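Local coordinates for malonyl-CoA-[acyl-carrier-protein] transacylase (Coxiella burnetii, PDB 3TQE), which probably catalyses transfer of the malonyl group from malonyl-CoA to holo acyl carrier protein, the step that supplies malonyl-ACP for fatty acid synthesis, at residues Gln6-Val11 against Arg79-Leu84; Phe10-Gln15 against Thr72-Ile77; Gln90-His95 against Val104-Leu109; Phe276-Cys279 against Leu285-Leu288; Ile298-Leu301 against Glu305-Leu308. All coordinates share one frame; numbering follows the deposited sequence.

Contact 1 (Gln6-Val11 against Arg79-Leu84); sequences QSFAFV and RCWEAL. With EDO (1,2-ethanediol), chain D.
F10 and W81 meet edge-to-face, and with F8 they make up a buried aromatic cluster between the two segments. CZ of F10 points down onto the indole: it sits 3.4 Å above the indole plane and 3.5 Å from W81 CD2, with W81 CE2 equally near. The F10 ring and the five-membered ring of W81 have centroids 4.7 Å apart and planes inclined at 72°, a T-shaped pair in which the phenyl ring gives its edge and the indole its face. W81 CG lies anti to the backbone N (chi1 172°), and this throws the indole off its helix toward the strand.

F8 approaches differently. Its CE1 comes to 3.8 Å from W81 CZ2, on the six-membered ring; the two planes stand at 50°, so this pair is oblique.

In the fold, the cluster sets the last turn of helix 63-83 against the F8-F10 part of the chain, which runs into strand 9-12, one of the central strands of the four-stranded parallel sheet. M277 of neighbouring strand 275-278 also packs on both phenylalanines.

The polar contacts lie apart from the rings. W81 NE1 donates to the carbonyl of P87. R79 grips a 1,2-ethanediol, probably from the crystallisation liquor, through two nearly straight bonds: NE to O1 at 2.8 Å and NH2 to O2 at 2.8 Å. Its NH1 turns instead to Q39 and T36.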
# COMPACT_ATOMS: atom_id res chain seq x y z
N GLN A 6 -2.93 1.88 24.77
CA GLN A 6 -3.72 1.16 23.82
C GLN A 6 -2.77 0.50 22.83
O GLN A 6 -1.79 1.10 22.39
CB GLN A 6 -4.63 2.15 23.07
CG GLN A 6 -5.68 1.49 22.20
CD GLN A 6 -6.98 1.14 22.89
OE1 GLN A 6 -7.23 1.56 24.02
NE2 GLN A 6 -7.84 0.37 22.19
N SER A 7 -3.07 -0.73 22.46
CA SER A 7 -2.36 -1.40 21.39
C SER A 7 -2.77 -0.76 20.08
O SER A 7 -3.90 -0.32 19.93
CB SER A 7 -2.65 -2.89 21.43
OG SER A 7 -2.39 -3.40 22.74
N PHE A 8 -1.83 -0.72 19.14
CA PHE A 8 -2.11 -0.08 17.87
C PHE A 8 -1.28 -0.66 16.77
O PHE A 8 -0.24 -1.26 17.01
CB PHE A 8 -1.91 1.44 17.96
CG PHE A 8 -0.48 1.87 18.18
CD1 PHE A 8 0.26 2.40 17.15
CD2 PHE A 8 0.14 1.73 19.42
CE1 PHE A 8 1.59 2.81 17.34
CE2 PHE A 8 1.46 2.14 19.62
CZ PHE A 8 2.19 2.67 18.58
N ALA A 9 -1.79 -0.44 15.57
CA ALA A 9 -1.14 -0.87 14.37
C ALA A 9 -0.85 0.33 13.50
O ALA A 9 -1.60 1.30 13.54
CB ALA A 9 -2.07 -1.80 13.62
N PHE A 10 0.26 0.28 12.78
CA PHE A 10 0.49 1.22 11.71
C PHE A 10 0.13 0.58 10.39
O PHE A 10 0.50 -0.56 10.11
CB PHE A 10 1.97 1.61 11.64
CG PHE A 10 2.31 2.82 12.41
CD1 PHE A 10 1.66 3.16 13.57
CD2 PHE A 10 3.27 3.64 11.94
CE1 PHE A 10 1.98 4.31 14.23
CE2 PHE A 10 3.60 4.80 12.64
CZ PHE A 10 2.96 5.10 13.78
N VAL A 11 -0.61 1.32 9.59
CA VAL A 11 -0.96 0.91 8.26
C VAL A 11 -0.42 1.91 7.26
O VAL A 11 -0.55 3.11 7.43
CB VAL A 11 -2.47 0.65 8.07
CG1 VAL A 11 -2.88 -0.54 8.94
CG2 VAL A 11 -3.36 1.88 8.36
N ARG A 79 9.10 8.55 10.55
CA ARG A 79 10.21 9.17 11.22
C ARG A 79 9.77 10.36 12.06
O ARG A 79 10.35 10.63 13.09
CB ARG A 79 11.23 9.60 10.21
CG ARG A 79 11.97 8.43 9.61
CD ARG A 79 12.93 8.83 8.55
NE ARG A 79 13.71 7.68 8.14
CZ ARG A 79 14.68 7.75 7.25
NH1 ARG A 79 14.97 8.91 6.65
NH2 ARG A 79 15.39 6.66 6.96
N CYS A 80 8.76 11.07 11.60
CA CYS A 80 8.19 12.16 12.39
C CYS A 80 7.49 11.62 13.64
O CYS A 80 7.62 12.17 14.71
CB CYS A 80 7.19 12.96 11.57
SG CYS A 80 7.96 13.97 10.31
N TRP A 81 6.74 10.54 13.51
CA TRP A 81 6.15 9.87 14.65
C TRP A 81 7.21 9.55 15.68
O TRP A 81 7.03 9.86 16.86
CB TRP A 81 5.48 8.58 14.19
CG TRP A 81 5.00 7.69 15.27
CD1 TRP A 81 5.66 6.67 15.81
CD2 TRP A 81 3.74 7.74 15.91
NE1 TRP A 81 4.91 6.05 16.75
CE2 TRP A 81 3.71 6.68 16.83
CE3 TRP A 81 2.61 8.50 15.75
CZ2 TRP A 81 2.62 6.42 17.60
CZ3 TRP A 81 1.52 8.23 16.52
CH2 TRP A 81 1.53 7.18 17.41
N GLU A 82 8.31 8.94 15.26
CA GLU A 82 9.34 8.59 16.21
C GLU A 82 10.00 9.83 16.81
O GLU A 82 10.24 9.87 18.01
CB GLU A 82 10.35 7.66 15.57
CG GLU A 82 9.72 6.31 15.26
CD GLU A 82 10.68 5.17 15.30
OE1 GLU A 82 11.74 5.31 14.66
OE2 GLU A 82 10.37 4.15 15.97
N ALA A 83 10.21 10.85 15.99
CA ALA A 83 10.86 12.09 16.44
C ALA A 83 10.05 12.82 17.47
O ALA A 83 10.61 13.51 18.34
CB ALA A 83 11.14 13.00 15.26
N LEU A 84 8.74 12.69 17.38
CA LEU A 84 7.81 13.38 18.27
C LEU A 84 7.47 12.54 19.50
O LEU A 84 6.62 12.93 20.30
CB LEU A 84 6.57 13.79 17.51
CG LEU A 84 6.84 14.95 16.55
CD1 LEU A 84 5.73 15.05 15.52
CD2 LEU A 84 6.98 16.26 17.32
C1 EDO D . 12.84 4.11 9.11
O1 EDO D . 13.18 5.38 9.65
C2 EDO D . 14.12 3.33 8.88
O2 EDO D . 15.06 4.10 8.11

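Contact 2 (Phe10-Gln15 against Thr72-Ile77); sequences FVFPGQ and TADVAI. With GLY (glycine), chain B.
F12 and D74 bring the two backbones closest, their CA atoms 6.5 Å apart where strand 9-12 runs out over helix 63-83. This is the C-terminal edge of the parallel sheet in the alpha/beta core of the acyltransferase, the edge at which the predicted active-site S96 also lies, and D74 is the helix residue that reaches up to it.

The D74 side chain meets F12 first by its CB, which lies at the rim of the phenyl ring, 4.0 Å from F12 CD1. The carboxylate then carries on past F12 to P13. Its OD1 rests against the pyrrolidine ring, 3.7 Å from P13 CG, while OD2 is 3.7 Å from F12 CB. All three residues are buried, and A101 of helix 97-105 and P281 pack on D74 as well.

Beyond P13 the chain turns toward the bound glycine. Q15, modelled in two conformers, helps to line the pocket of this ligand, which R121 and S204 hold by hydrogen bonds. Back at the helix, D74 OD2 lies just 2.7 Å from the carbonyl oxygen P13 O.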
# COMPACT_ATOMS: atom_id res chain seq x y z
N PHE A 10 0.26 0.28 12.78
CA PHE A 10 0.49 1.22 11.71
C PHE A 10 0.13 0.58 10.39
O PHE A 10 0.50 -0.56 10.11
CB PHE A 10 1.97 1.61 11.64
CG PHE A 10 2.31 2.82 12.41
CD1 PHE A 10 1.66 3.16 13.57
CD2 PHE A 10 3.27 3.64 11.94
CE1 PHE A 10 1.98 4.31 14.23
CE2 PHE A 10 3.60 4.80 12.64
CZ PHE A 10 2.96 5.10 13.78
N VAL A 11 -0.61 1.32 9.59
CA VAL A 11 -0.96 0.91 8.26
C VAL A 11 -0.42 1.91 7.26
O VAL A 11 -0.55 3.11 7.43
CB VAL A 11 -2.47 0.65 8.07
CG1 VAL A 11 -2.88 -0.54 8.94
CG2 VAL A 11 -3.36 1.88 8.36
N PHE A 12 0.24 1.39 6.23
CA PHE A 12 0.98 2.21 5.30
C PHE A 12 0.31 2.21 3.95
O PHE A 12 0.15 1.16 3.34
CB PHE A 12 2.39 1.66 5.14
CG PHE A 12 3.21 1.74 6.39
CD1 PHE A 12 4.04 2.81 6.63
CD2 PHE A 12 3.13 0.76 7.34
CE1 PHE A 12 4.81 2.88 7.76
CE2 PHE A 12 3.89 0.83 8.47
CZ PHE A 12 4.75 1.88 8.66
N PRO A 13 -0.07 3.39 3.48
CA PRO A 13 -0.72 3.44 2.21
C PRO A 13 0.18 3.28 1.02
O PRO A 13 1.38 3.49 1.08
CB PRO A 13 -1.34 4.82 2.20
CG PRO A 13 -0.64 5.57 3.08
CD PRO A 13 -0.09 4.68 4.14
N GLY A 14 -0.44 2.89 -0.07
CA GLY A 14 0.21 2.72 -1.36
C GLY A 14 -0.44 3.56 -2.43
O GLY A 14 -1.01 4.61 -2.16
N GLN A 15 -0.36 3.07 -3.66
CA GLN A 15 -0.96 3.72 -4.84
C GLN A 15 -2.34 4.28 -4.58
O GLN A 15 -3.18 3.62 -3.96
CB GLN A 15 -1.05 2.70 -5.98
CG GLN A 15 -1.60 3.27 -7.27
CD GLN A 15 -0.85 2.77 -8.47
OE1 GLN A 15 -0.02 1.86 -8.36
NE2 GLN A 15 -1.10 3.37 -9.64
N THR A 72 8.65 7.10 0.29
CA THR A 72 9.37 8.17 0.98
C THR A 72 8.43 8.93 1.90
O THR A 72 8.79 9.22 3.03
CB THR A 72 10.06 9.07 -0.05
OG1 THR A 72 10.96 8.29 -0.82
CG2 THR A 72 10.85 10.18 0.64
N ALA A 73 7.24 9.23 1.43
CA ALA A 73 6.26 9.94 2.25
C ALA A 73 5.89 9.12 3.48
O ALA A 73 5.84 9.64 4.59
CB ALA A 73 5.02 10.25 1.44
N ASP A 74 5.66 7.83 3.28
CA ASP A 74 5.26 6.98 4.39
C ASP A 74 6.40 6.90 5.41
O ASP A 74 6.16 6.98 6.61
CB ASP A 74 4.99 5.58 3.87
CG ASP A 74 3.68 5.42 3.08
OD1 ASP A 74 2.94 6.38 2.83
OD2 ASP A 74 3.42 4.24 2.69
N VAL A 75 7.63 6.71 4.95
CA VAL A 75 8.76 6.62 5.85
C VAL A 75 9.00 7.96 6.55
O VAL A 75 9.32 8.00 7.72
CB VAL A 75 9.99 6.16 5.10
CG1 VAL A 75 11.23 6.34 5.94
CG2 VAL A 75 9.80 4.71 4.68
N ALA A 76 8.85 9.05 5.83
CA ALA A 76 8.99 10.38 6.45
C ALA A 76 8.04 10.53 7.61
O ALA A 76 8.41 11.07 8.66
CB ALA A 76 8.79 11.47 5.42
N ILE A 77 6.80 10.11 7.41
CA ILE A 77 5.80 10.24 8.49
C ILE A 77 6.16 9.34 9.65
O ILE A 77 6.06 9.74 10.81
CB ILE A 77 4.40 9.99 7.97
CG1 ILE A 77 4.00 11.18 7.08
CG2 ILE A 77 3.41 9.76 9.11
CD1 ILE A 77 2.78 10.96 6.26
N GLY B . -2.06 -1.69 -6.54
CA GLY B . -0.90 -0.75 -6.43
C GLY B . 0.44 -1.45 -6.50
O GLY B . 1.50 -0.97 -6.05
OXT GLY B . 0.49 -2.56 -7.01

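Contact 3 (Gln90-His95 against Val104-Leu109); sequences QVMAGH and VCAGAL
M92, a selenomethionine in this crystal, buries more surface here than either of its partners, C105 and A106. It stands on strand 91-94, an outer strand of the four-stranded parallel sheet, and reaches the end of helix 97-105. Between strand and helix runs a GxSxG sequence around the predicted active-site S96, consistent with the nucleophile elbow of this family, so the contact folds the elbow's helix back over the strand that leads into it.

From CG outward the M92 chain is fully extended (chi2 178°, chi3 180°), which carries SE and CE straight out from the sheet to the helix backbone. The selenium lies alongside A106, 4.0 Å from A106 CB and 3.9 Å from A106 N. The terminal methyl goes on to C105: M92 CE is 4.0 Å from C105 CB and 3.9 Å from C105 O. No hydrogen bond joins the segments, and the touch is van der Waals packing of the selenomethionine end on CB and backbone atoms.

C105 turns its CB to M92, while its side chain also packs on F12, F78 and V75, which brings helix 63-83 and strand 9-12 into the same buried patch. A106 buries less; its CB meets the selenium and also touches V232. Just after it the helix closes in a Schellman motif: G107 takes a positive phi of 87°, and its N donates to V104 O at 3.1 Å.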
# COMPACT_ATOMS: atom_id res chain seq x y z
N GLN A 90 2.43 -2.26 17.63
CA GLN A 90 2.44 -3.69 17.88
C GLN A 90 2.54 -4.50 16.62
O GLN A 90 3.04 -5.61 16.63
CB GLN A 90 1.20 -4.08 18.65
CG GLN A 90 1.34 -3.78 20.12
CD GLN A 90 1.60 -2.33 20.43
OE1 GLN A 90 0.72 -1.50 20.27
NE2 GLN A 90 2.81 -2.01 20.88
N VAL A 91 2.03 -3.94 15.53
CA VAL A 91 2.05 -4.61 14.25
C VAL A 91 1.97 -3.56 13.16
O VAL A 91 1.50 -2.43 13.38
CB VAL A 91 0.88 -5.64 14.18
CG1 VAL A 91 -0.44 -4.93 14.23
CG2 VAL A 91 0.99 -6.59 13.00
N MSE A 92 2.44 -3.93 11.99
CA MSE A 92 2.38 -3.08 10.81
C MSE A 92 1.82 -3.84 9.64
O MSE A 92 2.00 -5.04 9.54
CB MSE A 92 3.80 -2.62 10.46
CG MSE A 92 4.44 -1.72 11.50
SE MSE A 92 6.24 -1.29 10.92
CE MSE A 92 6.81 -0.16 12.36
N ALA A 93 1.20 -3.13 8.73
CA ALA A 93 0.78 -3.71 7.47
C ALA A 93 0.76 -2.59 6.46
O ALA A 93 0.44 -1.47 6.80
CB ALA A 93 -0.61 -4.34 7.56
N GLY A 94 1.08 -2.88 5.24
CA GLY A 94 1.03 -1.90 4.20
C GLY A 94 0.27 -2.39 3.04
O GLY A 94 0.34 -3.56 2.73
N HIS A 95 -0.39 -1.49 2.33
CA HIS A 95 -1.20 -1.92 1.21
C HIS A 95 -0.35 -1.83 -0.05
O HIS A 95 -0.01 -0.76 -0.50
CB HIS A 95 -2.46 -1.07 1.18
CG HIS A 95 -3.51 -1.57 0.25
ND1 HIS A 95 -3.35 -1.61 -1.12
CD2 HIS A 95 -4.76 -2.01 0.50
CE1 HIS A 95 -4.47 -2.08 -1.67
NE2 HIS A 95 -5.34 -2.33 -0.71
N VAL A 104 10.61 -1.20 5.74
CA VAL A 104 11.62 -0.22 6.09
C VAL A 104 11.47 0.23 7.53
O VAL A 104 12.43 0.26 8.32
CB VAL A 104 11.59 1.00 5.14
CG1 VAL A 104 12.48 2.12 5.70
CG2 VAL A 104 12.04 0.60 3.77
N CYS A 105 10.25 0.53 7.94
CA CYS A 105 10.02 1.04 9.27
C CYS A 105 10.19 -0.02 10.35
O CYS A 105 10.57 0.29 11.47
CB CYS A 105 8.67 1.69 9.32
SG CYS A 105 8.58 3.14 8.25
N ALA A 106 10.00 -1.29 9.98
CA ALA A 106 10.23 -2.42 10.89
C ALA A 106 11.72 -2.79 10.99
O ALA A 106 12.09 -3.69 11.73
CB ALA A 106 9.46 -3.66 10.40
N GLY A 107 12.55 -2.16 10.18
CA GLY A 107 13.98 -2.41 10.20
C GLY A 107 14.45 -3.56 9.33
O GLY A 107 15.60 -3.96 9.44
N ALA A 108 13.62 -4.05 8.43
CA ALA A 108 13.98 -5.19 7.61
C ALA A 108 14.76 -4.76 6.38
O ALA A 108 15.61 -5.47 5.91
CB ALA A 108 12.75 -5.95 7.19
N LEU A 109 14.44 -3.58 5.84
CA LEU A 109 15.03 -3.07 4.60
C LEU A 109 15.61 -1.69 4.86
O LEU A 109 14.99 -0.87 5.54
CB LEU A 109 14.00 -2.86 3.48
CG LEU A 109 13.21 -4.03 2.95
CD1 LEU A 109 12.23 -3.54 1.89
CD2 LEU A 109 14.18 -5.09 2.40

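Contact 4 (Phe276-Cys279 against Leu285-Leu288); sequences FMEC and LAGL
L285 N donates to E278 OE2 at 2.8 Å, the shorter of two backbone bonds that fasten this carboxylate to a helix. The other runs from A286 N to E278 OE1 at 2.9 Å, so each oxygen takes one N-H and the two neighbouring amides hold the group at both ends. Neither bond is straight; the angle at the hydrogen is 150° for L285, and that for A286 is similar.

The carboxylate is not turned flat to its donors. OE2 is met on its syn side with a modest tilt from the carboxylate plane, whereas the N-H of A286 comes to OE1 from well above that plane, 40° out of it. With chi1 at -177° the E278 chain leaves CA opposite its backbone N and stays extended beyond CG, and this reach takes the acid from the strand across to the helix.

These residues open a beta-alpha-beta unit of the parallel sheet: strand 275-278 ends at E278, helix 284-292 begins just before L285, and strand 297-300 follows. The N-H groups at the start of the helix would probably favour a negative charge on E278, which is buried.

Around the bonds the packing is close. L285 CB lies 3.2 Å from E278 OE2, and L285 CG is 3.4 Å from the same oxygen, the leucine crossing the acid at a slant. A286 puts its CB 3.5 Å from E278 OE1 and also touches I298 on strand 297-300. L285 in turn packs on H95, beside the predicted catalytic serine.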
# COMPACT_ATOMS: atom_id res chain seq x y z
N PHE A 276 -5.69 2.16 14.70
CA PHE A 276 -4.81 2.12 13.54
C PHE A 276 -4.32 3.53 13.28
O PHE A 276 -5.08 4.49 13.36
CB PHE A 276 -5.61 1.65 12.31
CG PHE A 276 -6.14 0.25 12.44
CD1 PHE A 276 -5.45 -0.82 11.91
CD2 PHE A 276 -7.30 0.01 13.13
CE1 PHE A 276 -5.93 -2.10 12.04
CE2 PHE A 276 -7.78 -1.30 13.27
CZ PHE A 276 -7.09 -2.33 12.74
N MSE A 277 -3.05 3.66 12.92
CA MSE A 277 -2.49 4.94 12.51
C MSE A 277 -2.13 4.80 11.07
O MSE A 277 -1.46 3.83 10.69
CB MSE A 277 -1.21 5.26 13.27
CG MSE A 277 -1.43 5.95 14.54
SE MSE A 277 -2.24 4.75 15.74
CE MSE A 277 -2.14 5.89 17.31
N GLU A 278 -2.59 5.73 10.26
CA GLU A 278 -2.31 5.71 8.85
C GLU A 278 -1.01 6.47 8.61
O GLU A 278 -0.93 7.69 8.78
CB GLU A 278 -3.48 6.29 8.05
CG GLU A 278 -3.29 6.22 6.54
CD GLU A 278 -4.58 6.10 5.72
OE1 GLU A 278 -5.70 6.35 6.24
OE2 GLU A 278 -4.46 5.73 4.53
N CYS A 279 0.03 5.71 8.33
CA CYS A 279 1.37 6.25 8.25
C CYS A 279 1.70 6.57 6.82
O CYS A 279 2.45 5.88 6.16
CB CYS A 279 2.36 5.28 8.87
SG CYS A 279 3.96 6.01 9.20
N LEU A 285 -6.75 4.36 3.55
CA LEU A 285 -6.87 3.16 4.37
C LEU A 285 -7.86 3.35 5.50
O LEU A 285 -8.55 2.41 5.86
CB LEU A 285 -5.52 2.71 4.91
CG LEU A 285 -4.50 2.39 3.83
CD1 LEU A 285 -3.18 1.97 4.47
CD2 LEU A 285 -4.98 1.36 2.84
N ALA A 286 -7.95 4.55 6.05
CA ALA A 286 -8.96 4.79 7.07
C ALA A 286 -10.32 4.49 6.53
O ALA A 286 -11.15 3.91 7.22
CB ALA A 286 -8.90 6.21 7.56
N GLY A 287 -10.56 4.90 5.29
CA GLY A 287 -11.85 4.63 4.66
C GLY A 287 -12.16 3.15 4.62
O GLY A 287 -13.27 2.73 4.94
N LEU A 288 -11.18 2.34 4.23
CA LEU A 288 -11.37 0.91 4.16
C LEU A 288 -11.57 0.31 5.52
O LEU A 288 -12.43 -0.54 5.71
CB LEU A 288 -10.18 0.24 3.49
CG LEU A 288 -9.89 0.66 2.06
CD1 LEU A 288 -8.68 -0.13 1.56
CD2 LEU A 288 -11.12 0.44 1.19

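Contact 5 (Ile298-Leu301 against Glu305-Leu308); sequences ILPL and ELIL
P300 meets L306 where strand 297-300, an outer strand of the parallel sheet, gives way through a short turn to helix 304-313, the last helix of the chain. The segments lie four residues apart, so this is a tight strand-turn-helix connection in which the chain folds back on itself.

P300 makes the first touch with its ring. CG faces the pair of L306 methyls, 4.1 Å from each of L306 CD1 and L306 CD2, and the two side chains cross at about a right angle. The carbonyl of P300 does more: its oxygen lies 3.5 Å from L306 CB, and a water bridges the two backbones, donating to P300 O at 2.7 Å and to L306 O at 2.8 Å. Both protons of that water are thus spent on carbonyls, one on P300 and one in the helix.

L301 follows and packs on I307, again crossing it near a right angle. L301 CB is 4.0 Å from I307 CG1, and one methyl, L301 CD2, rests over the helix backbone at I307 CA. Here the contact becomes buried, for I77 and W81 of helix 63-83 press on L301, and C80 and W81 press on I307. I307 CG1 stands anti to its own carbonyl carbon (chi1 -70°), and that brings the ethyl branch beside the L301 carbonyl oxygen, with I307 CG1 3.5 Å from L301 O.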
# COMPACT_ATOMS: atom_id res chain seq x y z
N ILE A 298 -9.06 5.11 13.32
CA ILE A 298 -7.90 5.30 12.46
C ILE A 298 -7.49 6.75 12.57
O ILE A 298 -8.30 7.67 12.35
CB ILE A 298 -8.16 4.94 10.98
CG1 ILE A 298 -8.84 3.58 10.86
CG2 ILE A 298 -6.83 4.94 10.18
CD1 ILE A 298 -10.34 3.64 10.75
N LEU A 299 -6.25 6.96 12.96
CA LEU A 299 -5.75 8.28 13.20
C LEU A 299 -4.81 8.71 12.10
O LEU A 299 -3.93 7.97 11.71
CB LEU A 299 -5.02 8.30 14.52
CG LEU A 299 -5.91 7.95 15.72
CD1 LEU A 299 -5.04 7.46 16.87
CD2 LEU A 299 -6.69 9.16 16.10
N PRO A 300 -5.01 9.91 11.56
CA PRO A 300 -4.11 10.45 10.59
C PRO A 300 -2.86 11.02 11.23
O PRO A 300 -2.86 11.40 12.41
CB PRO A 300 -4.91 11.58 9.96
CG PRO A 300 -5.75 12.04 11.01
CD PRO A 300 -6.10 10.85 11.87
N LEU A 301 -1.79 11.09 10.45
CA LEU A 301 -0.49 11.49 10.96
C LEU A 301 0.19 12.53 10.08
O LEU A 301 1.41 12.57 10.00
CB LEU A 301 0.40 10.26 11.06
CG LEU A 301 -0.01 9.18 12.05
CD1 LEU A 301 1.01 8.06 11.98
CD2 LEU A 301 -0.14 9.71 13.48
N GLU A 305 0.59 18.35 14.77
CA GLU A 305 -0.52 18.32 15.75
C GLU A 305 -1.24 16.98 15.72
O GLU A 305 -1.55 16.42 16.76
CB GLU A 305 -1.52 19.46 15.49
CG GLU A 305 -2.64 19.61 16.55
CD GLU A 305 -3.29 21.04 16.65
OE1 GLU A 305 -3.78 21.61 15.61
OE2 GLU A 305 -3.35 21.58 17.79
N LEU A 306 -1.46 16.44 14.53
CA LEU A 306 -2.14 15.16 14.41
C LEU A 306 -1.30 14.05 15.01
O LEU A 306 -1.82 13.17 15.68
CB LEU A 306 -2.47 14.87 12.97
CG LEU A 306 -3.58 15.74 12.39
CD1 LEU A 306 -3.65 15.52 10.91
CD2 LEU A 306 -4.92 15.50 13.03
N ILE A 307 0.00 14.09 14.78
CA ILE A 307 0.90 13.09 15.34
C ILE A 307 0.86 13.16 16.86
O ILE A 307 0.73 12.14 17.53
CB ILE A 307 2.33 13.24 14.82
CG1 ILE A 307 2.35 12.84 13.33
CG2 ILE A 307 3.30 12.42 15.66
CD1 ILE A 307 3.61 13.22 12.62
N LEU A 308 0.97 14.36 17.41
CA LEU A 308 0.96 14.49 18.86
C LEU A 308 -0.36 14.06 19.45
O LEU A 308 -0.38 13.42 20.48
CB LEU A 308 1.30 15.92 19.25
CG LEU A 308 2.76 16.31 18.97
CD1 LEU A 308 2.88 17.81 19.12
CD2 LEU A 308 3.76 15.60 19.85
O HOH W 1 -4.14 11.99 14.71

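Overall arrangement
All five contacts belong to one parallel sheet, ordered 91-94, 9-12, 275-278, 297-300, and to the helices packed on it. Contacts 1 and 2 share F10 and V11 and set the same strand against successive parts of helix 63-83, their centres about 11 Å apart. Contacts 3, 4 and 5 follow in series along the chain, each tying a strand to the helix just after it. Contact 3 and contact 5 involve opposite outer strands, with centres about 18 Å apart and no touch. Backbone bonds between neighbouring strands join contacts 1 and 2 to contacts 3 and 4, and contact 4 to contact 5, while W81 packs on L301 to link contacts 1 and 5. Together they frame the core that carries the predicted active-site serine.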